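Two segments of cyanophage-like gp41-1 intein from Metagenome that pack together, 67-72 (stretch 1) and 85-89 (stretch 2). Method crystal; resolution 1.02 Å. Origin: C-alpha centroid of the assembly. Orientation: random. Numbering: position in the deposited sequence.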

# COMPACT_ATOMS: atom_id res chain seq x y z
N LEU A 67 3.83 2.48 5.41
CA LEU A 67 2.73 2.92 6.29
C LEU A 67 1.36 2.59 5.72
O LEU A 67 1.10 2.63 4.51
N PHE A 68 0.46 2.35 6.67
CA PHE A 68 -0.97 2.20 6.40
C PHE A 68 -1.78 3.03 7.37
O PHE A 68 -1.49 3.05 8.57
N PRO A 69 -2.87 3.64 6.92
CA PRO A 69 -3.79 4.31 7.83
C PRO A 69 -4.49 3.26 8.68
O PRO A 69 -4.91 2.22 8.19
N THR A 70 -4.67 3.58 9.95
CA THR A 70 -5.41 2.75 10.91
C THR A 70 -6.27 3.69 11.74
O THR A 70 -6.12 4.91 11.70
N GLN A 71 -7.09 3.11 12.60
CA GLN A 71 -7.89 3.93 13.52
C GLN A 71 -7.04 4.72 14.50
O GLN A 71 -7.56 5.71 15.07
N THR A 72 -5.79 4.35 14.72
CA THR A 72 -4.92 5.12 15.62
C THR A 72 -3.96 6.03 14.88
O THR A 72 -3.21 6.75 15.55
N MET A 85 -5.19 -5.86 14.52
CA MET A 85 -5.50 -4.47 14.16
C MET A 85 -6.27 -4.47 12.87
O MET A 85 -6.33 -5.50 12.21
N CYS A 86 -6.93 -3.37 12.54
CA CYS A 86 -7.74 -3.27 11.34
C CYS A 86 -7.15 -2.26 10.36
O CYS A 86 -6.67 -1.20 10.74
N LEU A 87 -7.24 -2.62 9.08
CA LEU A 87 -6.98 -1.72 7.97
C LEU A 87 -8.31 -1.34 7.32
O LEU A 87 -9.32 -1.97 7.54
N TYR A 88 -8.27 -0.33 6.46
CA TYR A 88 -9.43 0.07 5.67
C TYR A 88 -9.35 -0.57 4.31
O TYR A 88 -8.29 -0.55 3.67
N VAL A 89 -10.48 -1.08 3.83
CA VAL A 89 -10.59 -1.61 2.47
C VAL A 89 -11.58 -0.76 1.71
O VAL A 89 -12.33 0.01 2.27

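No direct hydrogen bond joins these two stretches; three waters carry the polar traffic between them; two link backbone to backbone, and the third links the Gln71 side chain to Cys86 N. The strand at about 68-70, itself weakly bonded, crosses strand 86-89 at 108°, and the axes come no closer than 6.1 Å. Thr70 and Leu87 are the nearest CA pair, with 5.6 Å between Thr70 CA and Leu87 CA.

Water 1 donates to Pro69 O at 2.8 Å and accepts from Tyr88 N at 2.9 Å, so one molecule serves a carbonyl and an amide that do not meet. Water 2 does more: it accepts from Gln71 N at 2.8 Å and donates to Cys86 O at 2.7 Å and to Gln71 OE1 at 3.0 Å. The Gln71 side chain (m at chi1, t at chi2, chi3 -69°) thus shares this water with its own backbone amide. Water 3 donates to Gln71 OE1 at 3.2 Å and accepts only a weak bond from Cys86 N at 3.3 Å.

Around these bridges the side chains fill the space. Phe68 and Tyr88 direct their CA-to-CB bonds toward the opposing stretch, both with chi1 m. Leu87 starts sideways, but its m,t rotamer brings its end nearer: Leu87 CD2 lies 3.9 Å from Phe68 CB, 3.9 Å from Pro69 O and 4.1 Å from Thr70 CG2. One methyl therefore touches three consecutive residues, while Leu87 CD1 approaches the Phe68 ring obliquely. Both Phe68 and Leu87 are buried, forming the apolar side of the contact.

Tyr88 has the largest area covered by the other stretch. Its ring runs along Pro69, Thr70 and Gln71, with Pro69 O near the ring plane at the edge, 3.7 Å from Tyr88 CD2. Further along, Tyr88 CE2 is 3.9 Å from Thr70 C, and Tyr88 OH reaches 3.5 Å from Gln71 CG, a packing contact with the aliphatic part of the glutamine. Pro69 CB adds a looser apolar touch at 4.5 Å from Tyr88 CD2.

Thr70, in the p rotamer, sets its CB 4.0 Å from Cys86 O. Its hydroxyl is employed locally: Thr72 N donates to Thr70 OG1 at 3.0 Å, tying Thr72 back to Thr70. Cys86, chi1 m, contributes a modest contact, its CB 4.2 Å from Gln71 OE1. The rule to read here is that crossing strands can pack through a leucine and a tyrosine while ordered waters answer the backbone groups between them.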

# COMPACT_ATOMS: atom_id res chain seq x y z
CB LEU A 67 2.83 4.43 6.48
CG LEU A 67 4.05 4.94 7.22
CD1 LEU A 67 4.21 6.44 6.99
CD2 LEU A 67 3.97 4.63 8.71
CB PHE A 68 -1.45 0.76 6.62
CG PHE A 68 -0.84 -0.23 5.67
CD1 PHE A 68 0.43 -0.75 5.90
CD2 PHE A 68 -1.53 -0.63 4.53
CE1 PHE A 68 1.02 -1.62 5.00
CE2 PHE A 68 -0.96 -1.54 3.66
CZ PHE A 68 0.31 -2.02 3.90
CB PRO A 69 -4.74 5.08 6.94
CG PRO A 69 -4.62 4.47 5.60
CD PRO A 69 -3.26 3.83 5.52
CB THR A 70 -4.48 1.93 11.81
OG1 THR A 70 -3.98 2.74 12.89
CG2 THR A 70 -3.36 1.25 11.07
CB GLN A 71 -8.85 3.03 14.31
CG GLN A 71 -9.99 2.49 13.44
CD GLN A 71 -10.72 1.36 14.13
OE1 GLN A 71 -10.18 0.28 14.30
NE2 GLN A 71 -11.93 1.65 14.58
CB THR A 72 -4.17 4.17 16.54
OG1 THR A 72 -3.30 3.34 15.77
CG2 THR A 72 -5.10 3.32 17.37
CB MET A 85 -4.21 -3.67 14.03
CG MET A 85 -3.50 -3.53 15.36
SD MET A 85 -1.99 -2.58 15.14
CE MET A 85 -1.40 -2.50 16.81
CB CYS A 86 -9.14 -2.81 11.65
SG CYS A 86 -10.06 -4.03 12.64
CB LEU A 87 -6.02 -2.34 6.95
CG LEU A 87 -4.66 -2.75 7.49
CD1 LEU A 87 -3.75 -3.20 6.37
CD2 LEU A 87 -4.00 -1.62 8.28
CB TYR A 88 -9.48 1.59 5.53
CG TYR A 88 -9.64 2.34 6.83
CD1 TYR A 88 -10.89 2.54 7.38
CD2 TYR A 88 -8.54 2.82 7.52
CE1 TYR A 88 -11.03 3.24 8.58
CE2 TYR A 88 -8.66 3.51 8.71
CZ TYR A 88 -9.91 3.72 9.24
OH TYR A 88 -10.01 4.35 10.46
CB VAL A 89 -10.98 -3.10 2.44
CG1 VAL A 89 -9.96 -3.91 3.19
CG2 VAL A 89 -12.40 -3.36 2.90
O HOH W 1 -5.79 0.96 5.89
O HOH W 2 -7.59 0.35 12.81
O HOH W 3 -8.26 -2.16 15.26